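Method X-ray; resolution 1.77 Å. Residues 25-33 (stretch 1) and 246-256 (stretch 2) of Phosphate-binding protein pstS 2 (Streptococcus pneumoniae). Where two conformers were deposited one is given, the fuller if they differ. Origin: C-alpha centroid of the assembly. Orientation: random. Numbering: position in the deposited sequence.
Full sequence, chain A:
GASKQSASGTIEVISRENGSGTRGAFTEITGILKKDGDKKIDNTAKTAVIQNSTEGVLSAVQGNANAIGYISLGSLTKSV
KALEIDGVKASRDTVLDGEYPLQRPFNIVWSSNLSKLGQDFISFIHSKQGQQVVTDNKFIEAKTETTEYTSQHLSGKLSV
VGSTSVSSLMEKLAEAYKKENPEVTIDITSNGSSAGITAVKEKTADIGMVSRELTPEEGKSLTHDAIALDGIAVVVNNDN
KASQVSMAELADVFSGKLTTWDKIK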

# COMPACT_ATOMS: atom_id res chain seq x y z
N ALA A 25 -6.16 3.81 -2.54
CA ALA A 25 -6.16 2.37 -2.80
C ALA A 25 -7.50 1.74 -2.41
O ALA A 25 -8.10 1.03 -3.22
N PHE A 26 -7.96 2.00 -1.18
CA PHE A 26 -9.21 1.45 -0.67
C PHE A 26 -10.38 1.79 -1.59
O PHE A 26 -11.12 0.90 -1.99
N THR A 27 -10.56 3.08 -1.92
CA THR A 27 -11.68 3.51 -2.75
C THR A 27 -11.56 2.95 -4.18
O THR A 27 -12.59 2.61 -4.76
N GLU A 28 -10.34 2.82 -4.72
CA GLU A 28 -10.16 2.22 -6.06
C GLU A 28 -10.54 0.71 -6.04
O GLU A 28 -11.34 0.27 -6.86
N ILE A 29 -9.96 -0.05 -5.10
CA ILE A 29 -10.19 -1.50 -5.00
C ILE A 29 -11.68 -1.85 -4.76
O ILE A 29 -12.20 -2.78 -5.39
N THR A 30 -12.38 -1.12 -3.87
CA THR A 30 -13.80 -1.37 -3.57
C THR A 30 -14.75 -0.83 -4.67
O THR A 30 -15.94 -1.14 -4.65
N GLY A 31 -14.23 0.01 -5.58
CA GLY A 31 -15.02 0.61 -6.66
C GLY A 31 -15.80 1.85 -6.27
O GLY A 31 -16.70 2.28 -7.01
N ILE A 32 -15.46 2.44 -5.09
CA ILE A 32 -16.08 3.65 -4.55
C ILE A 32 -15.57 4.85 -5.36
O ILE A 32 -16.27 5.84 -5.49
N LEU A 33 -14.34 4.73 -5.91
CA LEU A 33 -13.71 5.74 -6.75
C LEU A 33 -13.98 5.31 -8.18
O LEU A 33 -13.40 4.32 -8.64
N SER A 246 -19.38 -8.88 2.78
CA SER A 246 -19.09 -9.14 1.37
C SER A 246 -18.44 -7.88 0.78
O SER A 246 -18.53 -6.80 1.40
N MSE A 247 -17.83 -7.97 -0.42
CA MSE A 247 -17.25 -6.80 -1.08
C MSE A 247 -18.38 -5.82 -1.42
O MSE A 247 -18.17 -4.62 -1.32
N ALA A 248 -19.60 -6.32 -1.77
CA ALA A 248 -20.77 -5.47 -2.05
C ALA A 248 -21.16 -4.67 -0.83
O ALA A 248 -21.35 -3.45 -0.93
N GLU A 249 -21.26 -5.35 0.34
CA GLU A 249 -21.60 -4.71 1.60
C GLU A 249 -20.55 -3.70 1.95
O GLU A 249 -20.91 -2.60 2.36
N LEU A 250 -19.26 -4.05 1.76
CA LEU A 250 -18.14 -3.16 2.06
C LEU A 250 -18.28 -1.84 1.32
O LEU A 250 -18.19 -0.77 1.95
N ALA A 251 -18.51 -1.90 0.00
CA ALA A 251 -18.68 -0.69 -0.80
C ALA A 251 -19.95 0.07 -0.38
O ALA A 251 -19.90 1.30 -0.26
N ASP A 252 -21.05 -0.66 -0.06
CA ASP A 252 -22.31 -0.08 0.43
C ASP A 252 -22.09 0.71 1.73
O ASP A 252 -22.62 1.82 1.87
N VAL A 253 -21.31 0.15 2.66
CA VAL A 253 -21.03 0.80 3.94
C VAL A 253 -20.19 2.08 3.72
O VAL A 253 -20.58 3.15 4.21
N PHE A 254 -19.06 1.96 3.01
CA PHE A 254 -18.15 3.10 2.86
C PHE A 254 -18.70 4.19 1.93
O PHE A 254 -18.27 5.34 2.07
N SER A 255 -19.67 3.87 1.04
CA SER A 255 -20.34 4.86 0.18
C SER A 255 -21.60 5.43 0.87
O SER A 255 -22.28 6.29 0.29
N GLY A 256 -21.92 4.94 2.06
CA GLY A 256 -23.05 5.39 2.88
C GLY A 256 -24.43 4.91 2.47
O GLY A 256 -25.43 5.52 2.84

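Packing of residues 25-33 against 246-256 of the phosphate-binding protein pstS 2. The helix axes cross at -130° and approach to 10.5 Å; the backbones come nearest at Thr30 and Ala251, with CA atoms 5.7 Å apart, and there Ala251 CB lies 3.6 Å from Thr30 O. No hydrogen bond links the stretches, and the contact is largely apolar; 374 Å² is buried between them, both sides summed. Phe26 points toward the second helix and, with chi1 t (chi2 80°), extends its ring to touch both Leu250 and Phe254. Its edge meets the face of Phe254 (chi1 m, chi2 -87°): centroids lie 4.7 Å apart, planes at 67°, and Phe26 CE2 is 3.5 Å from Phe254 CG. Leu250, in the t,p rotamer, brings CD2 to 4.1 Å from Phe26 CE1 and 3.8 Å from Thr30 CG2. Thr30 is p: this places OG1 2.8 Å from Phe26 O, to which it donates a hydrogen bond within its own stretch, and leaves the methyl for Leu250. Selenomethionine Met247 starts sideways, but its m,m,m chain brings its end nearer, with CE 3.6 Å from Ile29 O and 4.4 Å from Ile29 CG2; Ile29 itself (m,t) directs its end away. Past the Schellman turn at Gly31, whose positive phi favours glycine, Ile32 again points toward the second helix. Its m,t conformer, one of two deposited, sets CD1 3.5 Å from Phe254 CB, while CG1 lies 4.3 Å from Ala251 CB. Some polar side chains of the second stretch bond within it. Ser246 (p) caps its helix, OG accepting from Glu249 N at 3.0 Å, and Glu249 OE1 reciprocates by accepting from Ser246 N at 3.2 Å. Ser255, also p, turns OG back to donate to Ala251 O at 2.8 Å.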

# COMPACT_ATOMS: atom_id res chain seq x y z
CB ALA A 25 -5.04 1.72 -2.03
CB PHE A 26 -9.50 1.96 0.76
CG PHE A 26 -10.80 1.40 1.31
CD1 PHE A 26 -10.85 0.11 1.83
CD2 PHE A 26 -11.97 2.15 1.28
CE1 PHE A 26 -12.05 -0.42 2.34
CE2 PHE A 26 -13.18 1.62 1.77
CZ PHE A 26 -13.21 0.33 2.28
CB THR A 27 -11.83 5.03 -2.74
OG1 THR A 27 -10.65 5.62 -3.25
CG2 THR A 27 -12.16 5.59 -1.32
CB GLU A 28 -8.71 2.40 -6.55
CG GLU A 28 -8.42 1.77 -7.91
CD GLU A 28 -9.30 2.22 -9.07
OE1 GLU A 28 -9.51 3.44 -9.22
OE2 GLU A 28 -9.77 1.33 -9.82
CB ILE A 29 -9.26 -2.15 -3.92
CG1 ILE A 29 -7.76 -1.98 -4.30
CG2 ILE A 29 -9.59 -3.66 -3.75
CD1 ILE A 29 -6.78 -2.13 -3.10
CB THR A 30 -14.18 -0.74 -2.21
OG1 THR A 30 -13.89 0.65 -2.28
CG2 THR A 30 -13.47 -1.40 -1.03
CB ILE A 32 -15.79 3.77 -3.03
CG1 ILE A 32 -16.68 2.80 -2.23
CG2 ILE A 32 -15.94 5.20 -2.49
CD1 ILE A 32 -16.12 2.44 -0.89
CB LEU A 33 -12.19 5.83 -6.44
CG LEU A 33 -11.35 6.84 -7.25
CD1 LEU A 33 -11.73 8.28 -6.93
CD2 LEU A 33 -9.88 6.65 -6.99
CB SER A 246 -20.38 -9.47 0.62
OG SER A 246 -21.30 -8.38 0.68
CB MSE A 247 -16.44 -7.17 -2.33
CG MSE A 247 -15.03 -7.70 -2.02
SE MSE A 247 -13.64 -6.38 -1.61
CE MSE A 247 -13.53 -5.46 -3.35
CB ALA A 248 -21.96 -6.31 -2.50
CB GLU A 249 -21.71 -5.73 2.73
CG GLU A 249 -23.06 -6.41 2.83
CD GLU A 249 -23.13 -7.50 3.89
OE1 GLU A 249 -22.09 -8.12 4.21
OE2 GLU A 249 -24.25 -7.74 4.39
CB LEU A 250 -16.78 -3.82 1.72
CG LEU A 250 -15.53 -3.05 2.18
CD1 LEU A 250 -15.58 -2.76 3.70
CD2 LEU A 250 -14.27 -3.80 1.81
CB ALA A 251 -18.71 -1.03 -2.28
CB ASP A 252 -23.36 -1.16 0.66
CG ASP A 252 -24.05 -1.66 -0.60
OD1 ASP A 252 -23.69 -1.20 -1.71
OD2 ASP A 252 -24.96 -2.53 -0.47
CB VAL A 253 -20.37 -0.19 4.95
CG1 VAL A 253 -19.85 0.55 6.19
CG2 VAL A 253 -21.37 -1.28 5.38
CB PHE A 254 -16.74 2.65 2.50
CG PHE A 254 -15.98 2.24 3.75
CD1 PHE A 254 -15.28 3.18 4.50
CD2 PHE A 254 -16.07 0.94 4.23
CE1 PHE A 254 -14.61 2.82 5.67
CE2 PHE A 254 -15.39 0.57 5.41
CZ PHE A 254 -14.65 1.51 6.11
CB SER A 255 -20.74 4.25 -1.17
OG SER A 255 -21.74 3.27 -0.97